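Local coordinates for ferritin light chain (Trichoplusia ni, PDB 1Z6O), which forms, with the heavy chain, the 24-subunit shell of a secreted ferritin that stores iron, and facilitates nucleation of its ferrihydrite core, at residues Ala38-Ala43 and Ala140-Arg145; Lys46-Arg51 and Glu165-Asp170. All coordinates share one frame; numbering follows the deposited sequence.

How the contacts relate
Both contacts lie inside one four-helix bundle, their centres about 11 Å apart, and both draw on helix 37-61. Along the chain the segments alternate: 38-43 and 46-51 come first on that helix, then 140-145 on helix 122-148 and 165-170 on helix 157-190. Contact 1 joins an antiparallel pair of helices, whereas contact 2 spans the bundle core to a helix running in the same general direction. They also touch directly, Ile-168 packing on Ala-140, Phe-141 and His-144. Contact 2 lies near the middle of the chain, contact 1 about 10 Å from it, and the outer side of segment 165-170 carries Glu-165, which shares an iron ion with two other light chains.

Contact 1 (Ala38-Ala43 and Ala140-Arg145); sequences ATELQA and AFYIHR
Glu-40 is the hub of the contact, meeting Ile-143 with the base of its side chain and Tyr-142 with its carboxylate. The apolar part is formed with Ile-143: Glu-40 CB lies 3.8 Å from Ile-143 CG1, and Ile-143 CD1 reaches the backbone of the opposite helix, 3.7 Å from Glu-40 O. The Ile-143 side chain thus lies along helix 37-61 from CB of Glu-40 towards the amide of Leu-41, at the level where the two backbones come nearest, Glu-40 CA and Ile-143 CA being 6.5 Å apart. The aromatic part is an edge contact. A chi1 of 179° sets Tyr-142 CG beside its own carbonyl carbon and carries the ring across the Glu-40 side chain at about a right angle, and the ring edge meets the carboxylate: CE2 is 3.7 Å from Glu-40 CD, which lies in the ring plane. The two flat groups stand nearly perpendicular, at 82°, with both carboxylate oxygens close to CE2, an arrangement in which the weakly positive ring C-H may interact favourably with the negative charge.

Polar bonding is supplied by the loop carrying Ser-107 and Thr-108. Glu-40 OE1 accepts the backbone N-H of Thr-108, OE2 is hydrogen-bonded to Ser-107 OG, and Tyr-142 OH to Thr-108 OG1. The buried carboxylate is therefore satisfied at both oxygens and probably restrained from turning, while the loop joins the two side chains at their far ends.

The segments belong to helices 37-61 and 122-148, antiparallel neighbours of the ferritin four-helix bundle, here at 162° with axes 10.0 Å apart. Ile-143 continues inward onto Leu-163 of helix 157-190, and Leu-41 packs on Ile-90, His-93 and Val-94 of helix 70-96, so all four bundle helices close round this contact.

Contact 2 (Lys46-Arg51 and Glu165-Asp170); sequences KLHLER and EEFIED. With FE (Fe (III) ion), chain Y.
Phe-167 projects from a wider pi-type turn (165-168) to meet His-48, and this single pair of rings joins segments 46-51 and 165-170, whose nearest CA atoms, those of the same two residues, are 11.4 Å apart. The imidazole presents its CE1-NE2 side to Phe-167 CE2, NE2 lying 3.7 Å from that carbon and near the plane of the phenyl ring. The rings meet obliquely, their centroids 5.5 Å apart and their planes at 64°. In both residues CG stands anti to the carbonyl carbon, chi1 being -81° in His-48, and each ring extends from its helix into the core. His-48 ND1 is hydrogen-bonded to Tyr-44 O one turn earlier, which probably limits the rotation of the imidazole, with NE2 left facing the phenyl edge. An alanine here would remove the imidazole and is likely to leave a gap beside the Phe-167 edge and Tyr-44 O without this partner. Phe-167 is further held by a cation-pi contact with Lys-86 and an edge-to-face contact with Tyr-162.

On the outer side of helix 157-190, Glu-165 OE2 binds iron at 2.2 Å, together with Glu-165 OE2 of two neighbouring light chains. The ring pair packs across the diagonal of the ferritin four-helix bundle, between its roughly parallel helices 37-61 and 157-190, and the triple glutamate site is consistent with a ferritin threefold channel.

Contact 1 (Ala38-Ala43 and Ala140-Arg145)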
# COMPACT_ATOMS: atom_id res chain seq x y z
N ALA A 38 41.57 39.36 13.62
CA ALA A 38 41.73 38.75 12.31
C ALA A 38 42.94 37.81 12.24
O ALA A 38 42.84 36.70 11.72
CB ALA A 38 41.83 39.83 11.22
N THR A 39 44.08 38.24 12.77
CA THR A 39 45.25 37.37 12.73
C THR A 39 45.09 36.20 13.70
O THR A 39 45.56 35.10 13.41
CB THR A 39 46.56 38.15 13.05
OG1 THR A 39 46.40 38.84 14.30
CG2 THR A 39 46.85 39.18 11.96
N GLU A 40 44.43 36.42 14.83
CA GLU A 40 44.23 35.32 15.78
C GLU A 40 43.34 34.23 15.17
O GLU A 40 43.55 33.04 15.41
CB GLU A 40 43.60 35.82 17.09
CG GLU A 40 44.56 36.61 17.96
CD GLU A 40 45.75 35.78 18.43
OE1 GLU A 40 46.85 36.36 18.55
OE2 GLU A 40 45.58 34.56 18.69
N LEU A 41 42.34 34.63 14.39
CA LEU A 41 41.46 33.64 13.77
C LEU A 41 42.28 32.79 12.78
O LEU A 41 42.10 31.58 12.70
CB LEU A 41 40.30 34.32 13.06
CG LEU A 41 39.17 33.36 12.65
CD1 LEU A 41 38.55 32.72 13.91
CD2 LEU A 41 38.10 34.11 11.84
N GLN A 42 43.18 33.43 12.04
CA GLN A 42 44.03 32.68 11.11
C GLN A 42 44.92 31.71 11.89
O GLN A 42 45.09 30.56 11.48
CB GLN A 42 44.92 33.63 10.30
CG GLN A 42 44.15 34.50 9.31
CD GLN A 42 45.06 35.49 8.61
OE1 GLN A 42 46.13 35.13 8.15
NE2 GLN A 42 44.64 36.74 8.53
N ALA A 43 45.50 32.16 12.99
CA ALA A 43 46.35 31.29 13.80
C ALA A 43 45.53 30.15 14.43
O ALA A 43 46.07 29.09 14.75
CB ALA A 43 47.08 32.10 14.90
N ALA A 140 39.92 29.92 22.16
CA ALA A 140 38.66 30.51 21.71
C ALA A 140 38.24 31.62 22.68
O ALA A 140 37.73 32.65 22.26
CB ALA A 140 37.54 29.44 21.62
N PHE A 141 38.44 31.41 23.98
CA PHE A 141 38.09 32.43 24.98
C PHE A 141 38.91 33.70 24.71
O PHE A 141 38.41 34.82 24.82
CB PHE A 141 38.42 31.95 26.40
CG PHE A 141 37.35 31.06 27.03
CD1 PHE A 141 36.36 30.45 26.25
CD2 PHE A 141 37.36 30.84 28.41
CE1 PHE A 141 35.39 29.62 26.84
CE2 PHE A 141 36.40 30.01 29.01
CZ PHE A 141 35.40 29.40 28.22
N TYR A 142 40.17 33.51 24.38
CA TYR A 142 41.08 34.62 24.11
C TYR A 142 40.64 35.44 22.88
O TYR A 142 40.58 36.66 22.92
CB TYR A 142 42.49 34.07 23.89
CG TYR A 142 43.52 35.12 23.58
CD1 TYR A 142 44.01 35.95 24.58
CD2 TYR A 142 44.00 35.29 22.28
CE1 TYR A 142 44.96 36.93 24.30
CE2 TYR A 142 44.95 36.26 21.98
CZ TYR A 142 45.42 37.08 23.00
OH TYR A 142 46.37 38.04 22.72
N ILE A 143 40.33 34.76 21.79
CA ILE A 143 39.89 35.46 20.58
C ILE A 143 38.56 36.18 20.83
O ILE A 143 38.34 37.30 20.37
CB ILE A 143 39.73 34.47 19.40
CG1 ILE A 143 41.08 33.79 19.13
CG2 ILE A 143 39.26 35.20 18.14
CD1 ILE A 143 40.99 32.65 18.11
N HIS A 144 37.68 35.53 21.59
CA HIS A 144 36.38 36.10 21.92
C HIS A 144 36.59 37.40 22.71
O HIS A 144 35.94 38.42 22.45
CB HIS A 144 35.59 35.07 22.75
CG HIS A 144 34.18 35.47 23.04
ND1 HIS A 144 33.85 36.42 23.99
CD2 HIS A 144 33.00 35.02 22.53
CE1 HIS A 144 32.53 36.53 24.05
NE2 HIS A 144 32.00 35.70 23.18
N ARG A 145 37.50 37.37 23.68
CA ARG A 145 37.78 38.56 24.49
C ARG A 145 38.42 39.67 23.63
O ARG A 145 38.15 40.86 23.80
CB ARG A 145 38.73 38.18 25.64
CG ARG A 145 38.91 39.30 26.64
CD ARG A 145 39.78 38.93 27.84
NE ARG A 145 39.84 40.09 28.72
CZ ARG A 145 39.89 40.05 30.04
NH1 ARG A 145 39.88 38.89 30.68
NH2 ARG A 145 39.90 41.19 30.72

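Contact 2 (Lys46-Arg51 and Glu165-Asp170)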
# COMPACT_ATOMS: atom_id res chain seq x y z
N LYS A 46 45.31 27.39 12.02
CA LYS A 46 46.61 26.72 12.02
C LYS A 46 46.74 25.76 13.21
O LYS A 46 47.30 24.67 13.08
CB LYS A 46 47.72 27.77 12.05
CG LYS A 46 49.13 27.21 12.14
CD LYS A 46 50.14 28.36 12.22
CE LYS A 46 51.50 27.88 12.68
NZ LYS A 46 52.46 29.01 12.75
N LEU A 47 46.24 26.18 14.37
CA LEU A 47 46.31 25.31 15.56
C LEU A 47 45.45 24.06 15.33
O LEU A 47 45.87 22.95 15.67
CB LEU A 47 45.82 26.07 16.80
CG LEU A 47 45.80 25.29 18.14
CD1 LEU A 47 47.20 24.77 18.48
CD2 LEU A 47 45.29 26.22 19.24
N HIS A 48 44.26 24.22 14.76
CA HIS A 48 43.41 23.06 14.50
C HIS A 48 44.07 22.13 13.48
O HIS A 48 43.99 20.92 13.59
CB HIS A 48 42.03 23.46 13.97
CG HIS A 48 41.07 23.88 15.04
ND1 HIS A 48 41.03 25.16 15.55
CD2 HIS A 48 40.11 23.18 15.71
CE1 HIS A 48 40.10 25.23 16.48
NE2 HIS A 48 39.53 24.04 16.60
N LEU A 49 44.72 22.72 12.48
CA LEU A 49 45.38 21.92 11.45
C LEU A 49 46.48 21.05 12.07
O LEU A 49 46.57 19.85 11.81
CB LEU A 49 45.97 22.85 10.38
CG LEU A 49 46.79 22.19 9.25
CD1 LEU A 49 45.94 21.13 8.53
CD2 LEU A 49 47.24 23.29 8.28
N GLU A 50 47.32 21.67 12.89
CA GLU A 50 48.41 20.95 13.55
C GLU A 50 47.85 19.88 14.47
O GLU A 50 48.33 18.74 14.47
CB GLU A 50 49.28 21.93 14.36
CG GLU A 50 49.95 22.97 13.47
CD GLU A 50 50.60 24.13 14.23
OE1 GLU A 50 50.18 24.40 15.39
OE2 GLU A 50 51.51 24.77 13.67
N ARG A 51 46.84 20.22 15.26
CA ARG A 51 46.28 19.22 16.16
C ARG A 51 45.59 18.09 15.41
O ARG A 51 45.61 16.95 15.88
CB ARG A 51 45.29 19.85 17.16
CG ARG A 51 45.94 20.75 18.20
CD ARG A 51 47.02 20.02 19.00
NE ARG A 51 47.58 20.91 20.02
CZ ARG A 51 48.83 20.84 20.47
NH1 ARG A 51 49.67 19.93 19.99
NH2 ARG A 51 49.24 21.71 21.39
N GLU A 165 28.90 29.71 19.00
CA GLU A 165 28.12 28.66 18.37
C GLU A 165 28.89 27.46 17.84
O GLU A 165 28.48 26.31 18.03
CB GLU A 165 27.33 29.26 17.19
CG GLU A 165 26.27 30.27 17.58
CD GLU A 165 25.01 29.60 18.08
OE1 GLU A 165 24.76 28.45 17.67
OE2 GLU A 165 24.25 30.22 18.86
N GLU A 166 30.00 27.71 17.17
CA GLU A 166 30.76 26.63 16.54
C GLU A 166 31.88 26.01 17.34
O GLU A 166 32.35 24.93 16.98
CB GLU A 166 31.32 27.13 15.21
CG GLU A 166 30.25 27.64 14.26
CD GLU A 166 29.21 26.58 13.95
OE1 GLU A 166 29.60 25.45 13.56
OE2 GLU A 166 28.00 26.86 14.10
N PHE A 167 32.33 26.66 18.40
CA PHE A 167 33.44 26.12 19.17
C PHE A 167 33.20 25.98 20.66
O PHE A 167 33.31 24.90 21.24
CB PHE A 167 34.69 26.99 18.97
CG PHE A 167 35.19 27.00 17.55
CD1 PHE A 167 34.63 27.87 16.61
CD2 PHE A 167 36.15 26.08 17.14
CE1 PHE A 167 35.02 27.82 15.26
CE2 PHE A 167 36.55 26.02 15.80
CZ PHE A 167 35.98 26.89 14.86
N ILE A 168 32.87 27.11 21.28
CA ILE A 168 32.70 27.20 22.72
C ILE A 168 31.71 26.24 23.37
O ILE A 168 32.04 25.61 24.38
CB ILE A 168 32.42 28.68 23.08
CG1 ILE A 168 33.71 29.48 22.81
CG2 ILE A 168 31.96 28.82 24.53
CD1 ILE A 168 33.53 31.01 22.86
N GLU A 169 30.51 26.10 22.82
CA GLU A 169 29.54 25.19 23.42
C GLU A 169 30.05 23.76 23.47
O GLU A 169 30.00 23.11 24.51
CB GLU A 169 28.22 25.18 22.64
CG GLU A 169 27.60 26.53 22.41
CD GLU A 169 26.26 26.42 21.68
OE1 GLU A 169 26.17 25.65 20.69
OE2 GLU A 169 25.29 27.10 22.09
N ASP A 170 30.57 23.28 22.35
CA ASP A 170 31.05 21.90 22.30
C ASP A 170 32.34 21.62 23.06
O ASP A 170 32.56 20.49 23.48
CB ASP A 170 31.19 21.45 20.85
CG ASP A 170 29.86 21.44 20.12
OD1 ASP A 170 28.85 21.03 20.74
OD2 ASP A 170 29.82 21.82 18.93
FE FE Y . 22.12 29.72 18.85